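PDB 2NTP: pectinesterase A from Erwinia chrysanthemi, which hydrolyses the methyl esters of galacturonosyl residues in pectin, releasing methanol, an early step in the soft rot of plant tissue. Local coordinates for residues 135-140 against 157-162; 150-155 against 171-176. All coordinates share one frame; numbering follows the deposited sequence.

Contact 1: residues 135-140 against 157-162; sequences VTKSGD and YVSGGR. With ADA (alpha-D-galactopyranuronic acid), chain C.
Val135 and Val158 pair in parallel between strands 133-135 and 156-158, their CA atoms 5.0 Å apart. Val135 N donates to Tyr157 O (2.9 Å), and Ser159 N returns a bond to Val135 O. Beyond this pair the upstream chain swings through a type I turn, Thr136 to Gly139, while Gly160 and Gly161 run alongside it. Gly160 has positive phi (68°), and its CA lies just 3.7 Å from Lys137 CA, the backbones passing in direct contact. Gly161 N then bonds to Gly139 O at 3.2 Å. Neighbouring coils of a right-handed parallel beta-helix, the fold of pectinesterases, meet here: strands stack coil upon coil, and the turn out of one rests on the turn out of the next. Thr136 OG1 accepts from Ser138 N in an ST turn and is also hydrogen-bonded to Ser94 OG in the preceding part of the chain. The CG of Lys137 packs against Ser159 OG, which is hydrogen-bonded to Asp180 OD1. At the far end, Asp140 CG stands anti to its backbone N (chi1 -173°), which brings the carboxylate over to Arg162. There OD2 receives Arg162 NH1 at 3.0 Å on its syn side, a salt bridge lying in the guanidinium plane, with the two flat groups 31° apart. Arg162 NH2 turns to Asp336 and to Leu334 O, so one guanidinium joins the coil to the C-terminal region. On the opposite flank Tyr157, ring-stacked with Tyr134 and Phe178, reaches the substrate pocket, its OH 3.8 Å from O3 of the galacturonate of chain C.

Contact 2: residues 150-155 against 171-176; sequences VGYQDT and SGTVDF. With ADA (alpha-D-galactopyranuronic acid), chain B; ADA (alpha-D-galactopyranuronic acid), chain D.
Tyr152 O and Val174 O receive the two backbone hydrogen bonds that join these neighbouring coils. Thr173 N reaches Tyr152 O (2.8 Å) from above the carbonyl plane, whereas Asp154 N bonds to Val174 O. One side chain adds a third bond: Thr155 OG1, anti to its carbonyl carbon (chi1 -55°), donates to Ser171 O in the carbonyl plane. A CA-H...O contact from Gly172 to Gly151 O supplements them. Apolar contact is modest: Thr173 CG2 touches the edge of the Tyr152 ring, and Gln153 CG lies 4.0 Å from Val174 CB. At the bound sugars, extended Gln153 sends NE2 to O6A of galacturonate B (2.8 Å) and to O3 of galacturonate D, while Thr128 holds its OE1. Asp154 OD1 and Asp175 OD2 each lie 2.6 Å from a galacturonate B carboxylate oxygen, O6A and O6B respectively. Arg243 salt-bridges Asp175 OD1. Gln153, Asp154 and Asp175 are the transition-state stabiliser, proton donor and nucleophile of this aspartyl esterase. Their grouping around one carboxylate is consistent with galacturonate B, a free acid like the product, sitting where the ester is cleaved, its C6 3.1 Å from Asp175 OD2 and O6A held by Gln153 where the oxyanion would probably form.

Read from the N terminus, the chain leaves strand 133-135 through 135-140, passes through strands 142-145 and 147-150 and enters 150-155. It then runs directly into 157-162, which closes contact 1 against the preceding coil, before strands 162-166 and 169-172 bring it to 171-176, closing contact 2. The two closures therefore cross, since 150-155 lies inside the first loop and 171-176 beyond it. Each spans about one coil, and their centres are about 18 Å apart. Contact 1 pairs the ends of strands 133-135 and 156-158 and the turns that lead on to strands 142-145 and 162-166; contact 2 joins the catalytic turns that follow the sheet containing 147-150 and 169-172.

Contact 1: residues 135-140 against 157-162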
loop_
_atom_site.group_PDB
_atom_site.type_symbol
_atom_site.label_atom_id
_atom_site.label_comp_id
_atom_site.label_asym_id
_atom_site.label_seq_id
_atom_site.Cartn_x
_atom_site.Cartn_y
_atom_site.Cartn_z
ATOM N N VAL A 135 -1.326 4.703 5.636
ATOM C CA VAL A 135 -2.000 4.563 6.924
ATOM C C VAL A 135 -0.908 4.690 7.975
ATOM O O VAL A 135 0.027 3.888 7.997
ATOM C CB VAL A 135 -2.741 3.204 7.049
ATOM C CG1 VAL A 135 -3.496 3.125 8.382
ATOM C CG2 VAL A 135 -3.708 3.007 5.890
ATOM N N THR A 136 -1.009 5.710 8.830
ATOM C CA THR A 136 0.080 6.048 9.758
ATOM C C THR A 136 -0.032 5.302 11.087
ATOM O O THR A 136 -0.960 4.527 11.293
ATOM C CB THR A 136 0.144 7.568 10.051
ATOM O OG1 THR A 136 -0.924 7.940 10.936
ATOM C CG2 THR A 136 0.051 8.372 8.766
ATOM N N LYS A 137 0.909 5.565 11.989
ATOM C CA LYS A 137 0.872 4.993 13.345
ATOM C C LYS A 137 -0.383 5.376 14.138
ATOM O O LYS A 137 -0.779 4.658 15.067
ATOM C CB LYS A 137 2.142 5.356 14.120
ATOM C CG LYS A 137 3.398 4.757 13.526
ATOM C CD LYS A 137 4.512 4.638 14.547
ATOM C CE LYS A 137 5.699 3.895 13.959
ATOM N NZ LYS A 137 6.648 3.455 15.015
ATOM N N SER A 138 -1.009 6.489 13.753
ATOM C CA SER A 138 -2.229 7.004 14.387
ATOM C C SER A 138 -3.475 6.465 13.697
ATOM O O SER A 138 -4.615 6.801 14.058
ATOM C CB SER A 138 -2.237 8.532 14.344
ATOM O OG SER A 138 -1.074 9.054 14.956
ATOM N N GLY A 139 -3.242 5.654 12.671
ATOM C CA GLY A 139 -4.300 4.936 12.007
ATOM C C GLY A 139 -4.448 3.590 12.676
ATOM O O GLY A 139 -3.463 2.862 12.896
ATOM N N ASP A 140 -5.681 3.284 13.051
ATOM C CA ASP A 140 -6.061 1.940 13.444
ATOM C C ASP A 140 -7.494 1.734 12.993
ATOM O O ASP A 140 -8.293 2.671 13.005
ATOM C CB ASP A 140 -5.935 1.739 14.961
ATOM C CG ASP A 140 -6.157 0.291 15.384
ATOM O OD1 ASP A 140 -5.922 -0.634 14.569
ATOM O OD2 ASP A 140 -6.567 0.072 16.547
ATOM N N TYR A 157 1.475 2.260 1.779
ATOM C CA TYR A 157 2.317 2.342 2.970
ATOM C C TYR A 157 1.404 2.067 4.160
ATOM O O TYR A 157 0.591 2.909 4.524
ATOM C CB TYR A 157 2.911 3.757 3.068
ATOM C CG TYR A 157 4.053 3.976 4.060
ATOM C CD1 TYR A 157 4.415 3.006 4.999
ATOM C CD2 TYR A 157 4.763 5.181 4.058
ATOM C CE1 TYR A 157 5.462 3.232 5.909
ATOM C CE2 TYR A 157 5.800 5.416 4.961
ATOM C CZ TYR A 157 6.148 4.441 5.874
ATOM O OH TYR A 157 7.177 4.684 6.761
ATOM N N VAL A 158 1.511 0.874 4.739
ATOM C CA VAL A 158 0.688 0.500 5.886
ATOM C C VAL A 158 1.526 0.422 7.165
ATOM O O VAL A 158 2.323 -0.497 7.340
ATOM C CB VAL A 158 -0.102 -0.824 5.642
ATOM C CG1 VAL A 158 -1.345 -0.559 4.789
ATOM C CG2 VAL A 158 0.780 -1.883 4.983
ATOM N N SER A 159 1.343 1.409 8.042
ATOM C CA SER A 159 2.057 1.466 9.318
ATOM C C SER A 159 1.077 1.388 10.495
ATOM O O SER A 159 -0.130 1.403 10.296
ATOM C CB SER A 159 2.885 2.754 9.387
ATOM O OG SER A 159 3.759 2.760 10.504
ATOM N N GLY A 160 1.609 1.277 11.707
ATOM C CA GLY A 160 0.798 1.312 12.926
ATOM C C GLY A 160 -0.125 0.131 13.152
ATOM O O GLY A 160 0.327 -0.998 13.329
ATOM N N GLY A 161 -1.428 0.404 13.155
ATOM C CA GLY A 161 -2.422 -0.568 13.592
ATOM C C GLY A 161 -2.946 -1.483 12.502
ATOM O O GLY A 161 -2.194 -1.920 11.625
ATOM N N ARG A 162 -4.246 -1.759 12.562
ATOM C CA ARG A 162 -4.883 -2.723 11.670
ATOM C C ARG A 162 -5.599 -2.046 10.516
ATOM O O ARG A 162 -6.307 -1.059 10.696
ATOM C CB ARG A 162 -5.876 -3.600 12.440
ATOM C CG ARG A 162 -5.329 -4.138 13.746
ATOM C CD ARG A 162 -5.958 -3.403 14.924
ATOM N NE ARG A 162 -6.985 -4.231 15.517
ATOM C CZ ARG A 162 -7.839 -3.858 16.466
ATOM N NH1 ARG A 162 -7.848 -2.622 16.963
ATOM N NH2 ARG A 162 -8.706 -4.748 16.908
HETATM C C1 ADA C . 13.045 6.064 5.511
HETATM C C2 ADA C . 12.562 5.621 6.893
HETATM C C3 ADA C . 11.033 5.579 6.949
HETATM C C4 ADA C . 10.428 6.902 6.469
HETATM C C5 ADA C . 10.985 7.248 5.088
HETATM C C6 ADA C . 10.461 8.567 4.585
HETATM O O2 ADA C . 13.100 4.324 7.163
HETATM O O3 ADA C . 10.587 5.254 8.277
HETATM O O4 ADA C . 10.761 7.970 7.367
HETATM O O5 ADA C . 12.419 7.298 5.142
HETATM O O6B ADA C . 9.243 8.823 4.700
HETATM O O6A ADA C . 11.272 9.358 4.063
HETATM O O HOH W 1 -4.271 1.008 10.666
#

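Contact 2: residues 150-155 against 171-176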
loop_
_atom_site.group_PDB
_atom_site.type_symbol
_atom_site.label_atom_id
_atom_site.label_comp_id
_atom_site.label_asym_id
_atom_site.label_seq_id
_atom_site.Cartn_x
_atom_site.Cartn_y
_atom_site.Cartn_z
ATOM N N VAL A 150 -3.382 3.043 -6.967
ATOM C CA VAL A 150 -2.526 3.111 -8.152
ATOM C C VAL A 150 -1.193 3.791 -7.875
ATOM O O VAL A 150 -1.147 4.901 -7.344
ATOM C CB VAL A 150 -3.239 3.851 -9.312
ATOM C CG1 VAL A 150 -2.302 4.025 -10.491
ATOM C CG2 VAL A 150 -4.517 3.094 -9.730
ATOM N N GLY A 151 -0.111 3.117 -8.250
ATOM C CA GLY A 151 1.216 3.724 -8.203
ATOM C C GLY A 151 2.232 2.812 -8.850
ATOM O O GLY A 151 1.870 1.846 -9.543
ATOM N N TYR A 152 3.503 3.133 -8.642
ATOM C CA TYR A 152 4.597 2.285 -9.086
ATOM C C TYR A 152 5.395 1.874 -7.846
ATOM O O TYR A 152 5.100 0.851 -7.228
ATOM C CB TYR A 152 5.459 3.003 -10.138
ATOM C CG TYR A 152 4.752 3.262 -11.460
ATOM C CD1 TYR A 152 4.780 2.314 -12.486
ATOM C CD2 TYR A 152 4.057 4.452 -11.685
ATOM C CE1 TYR A 152 4.129 2.545 -13.703
ATOM C CE2 TYR A 152 3.406 4.692 -12.903
ATOM C CZ TYR A 152 3.453 3.740 -13.906
ATOM O OH TYR A 152 2.815 3.975 -15.115
ATOM N N GLN A 153 6.379 2.678 -7.463
ATOM C CA GLN A 153 7.158 2.386 -6.262
ATOM C C GLN A 153 6.423 2.852 -5.009
ATOM O O GLN A 153 6.021 4.019 -4.919
ATOM C CB GLN A 153 8.537 3.039 -6.353
ATOM C CG GLN A 153 9.489 2.655 -5.208
ATOM C CD GLN A 153 10.928 3.064 -5.484
ATOM O OE1 GLN A 153 11.235 3.624 -6.531
ATOM N NE2 GLN A 153 11.817 2.769 -4.543
ATOM N N ASP A 154 6.254 1.940 -4.047
ATOM C CA ASP A 154 5.708 2.286 -2.721
ATOM C C ASP A 154 4.228 2.731 -2.738
ATOM O O ASP A 154 3.812 3.614 -1.981
ATOM C CB ASP A 154 6.589 3.360 -2.033
ATOM C CG ASP A 154 7.880 2.791 -1.451
ATOM O OD1 ASP A 154 8.272 1.665 -1.823
ATOM O OD2 ASP A 154 8.510 3.472 -0.613
ATOM N N THR A 155 3.422 2.099 -3.585
ATOM C CA THR A 155 2.005 2.478 -3.716
ATOM C C THR A 155 1.240 2.561 -2.384
ATOM O O THR A 155 0.571 3.558 -2.117
ATOM C CB THR A 155 1.277 1.512 -4.668
ATOM O OG1 THR A 155 1.979 1.487 -5.920
ATOM C CG2 THR A 155 -0.185 1.953 -4.893
ATOM N N SER A 171 -1.908 -1.762 -7.585
ATOM C CA SER A 171 -0.891 -1.896 -8.619
ATOM C C SER A 171 0.405 -1.229 -8.196
ATOM O O SER A 171 0.399 -0.280 -7.403
ATOM C CB SER A 171 -1.375 -1.287 -9.940
ATOM O OG SER A 171 -1.374 0.125 -9.889
ATOM N N GLY A 172 1.513 -1.723 -8.742
ATOM C CA GLY A 172 2.818 -1.140 -8.466
ATOM C C GLY A 172 3.981 -1.970 -8.965
ATOM O O GLY A 172 3.807 -2.969 -9.672
ATOM N N THR A 173 5.177 -1.550 -8.572
ATOM C CA THR A 173 6.411 -2.197 -9.003
ATOM C C THR A 173 7.247 -2.620 -7.792
ATOM O O THR A 173 7.177 -3.774 -7.348
ATOM C CB THR A 173 7.217 -1.260 -9.928
ATOM O OG1 THR A 173 7.352 0.017 -9.298
ATOM C CG2 THR A 173 6.493 -1.069 -11.264
ATOM N N VAL A 174 8.003 -1.677 -7.239
ATOM C CA VAL A 174 8.924 -1.970 -6.138
ATOM C C VAL A 174 8.269 -1.702 -4.788
ATOM O O VAL A 174 7.869 -0.572 -4.502
ATOM C CB VAL A 174 10.227 -1.130 -6.268
ATOM C CG1 VAL A 174 11.057 -1.180 -4.974
ATOM C CG2 VAL A 174 11.053 -1.597 -7.465
ATOM N N ASP A 175 8.168 -2.750 -3.965
ATOM C CA ASP A 175 7.700 -2.630 -2.584
ATOM C C ASP A 175 6.329 -1.958 -2.515
ATOM O O ASP A 175 6.125 -1.044 -1.711
ATOM C CB ASP A 175 8.722 -1.849 -1.726
ATOM C CG ASP A 175 10.102 -2.508 -1.686
ATOM O OD1 ASP A 175 10.257 -3.630 -2.193
ATOM O OD2 ASP A 175 11.045 -1.891 -1.134
ATOM N N PHE A 176 5.393 -2.391 -3.364
ATOM C CA PHE A 176 4.154 -1.619 -3.511
ATOM C C PHE A 176 3.126 -1.806 -2.392
ATOM O O PHE A 176 2.140 -1.070 -2.323
ATOM C CB PHE A 176 3.574 -1.617 -4.945
ATOM C CG PHE A 176 3.000 -2.935 -5.425
ATOM C CD1 PHE A 176 1.680 -3.290 -5.134
ATOM C CD2 PHE A 176 3.751 -3.776 -6.253
ATOM C CE1 PHE A 176 1.125 -4.487 -5.622
ATOM C CE2 PHE A 176 3.205 -4.971 -6.757
ATOM C CZ PHE A 176 1.894 -5.329 -6.435
HETATM C C1 ADA B . 14.808 2.278 -2.225
HETATM C C2 ADA B . 15.550 2.448 -0.903
HETATM C C3 ADA B . 15.092 1.380 0.092
HETATM C C4 ADA B . 13.567 1.400 0.222
HETATM C C5 ADA B . 12.943 1.195 -1.160
HETATM C C6 ADA B . 11.435 1.202 -1.151
HETATM O O2 ADA B . 16.960 2.352 -1.142
HETATM O O3 ADA B . 15.718 1.599 1.364
HETATM O O4 ADA B . 13.151 2.677 0.721
HETATM O O5 ADA B . 13.393 2.257 -2.015
HETATM O O6B ADA B . 10.791 0.554 -0.288
HETATM O O6A ADA B . 10.879 1.869 -2.047
HETATM C C1 ADA D . 15.179 -1.048 -5.768
HETATM C C2 ADA D . 14.543 0.341 -5.839
HETATM C C3 ADA D . 15.517 1.408 -5.345
HETATM C C4 ADA D . 16.151 1.016 -4.006
HETATM C C5 ADA D . 16.707 -0.406 -4.040
HETATM C C6 ADA D . 17.213 -0.795 -2.679
HETATM O O2 ADA D . 14.189 0.626 -7.193
HETATM O O3 ADA D . 14.845 2.669 -5.225
HETATM O O4 ADA D . 15.188 1.089 -2.948
HETATM O O5 ADA D . 15.666 -1.303 -4.446
HETATM O O6B ADA D . 16.903 -1.917 -2.225
HETATM O O6A ADA D . 17.924 0.016 -2.044
#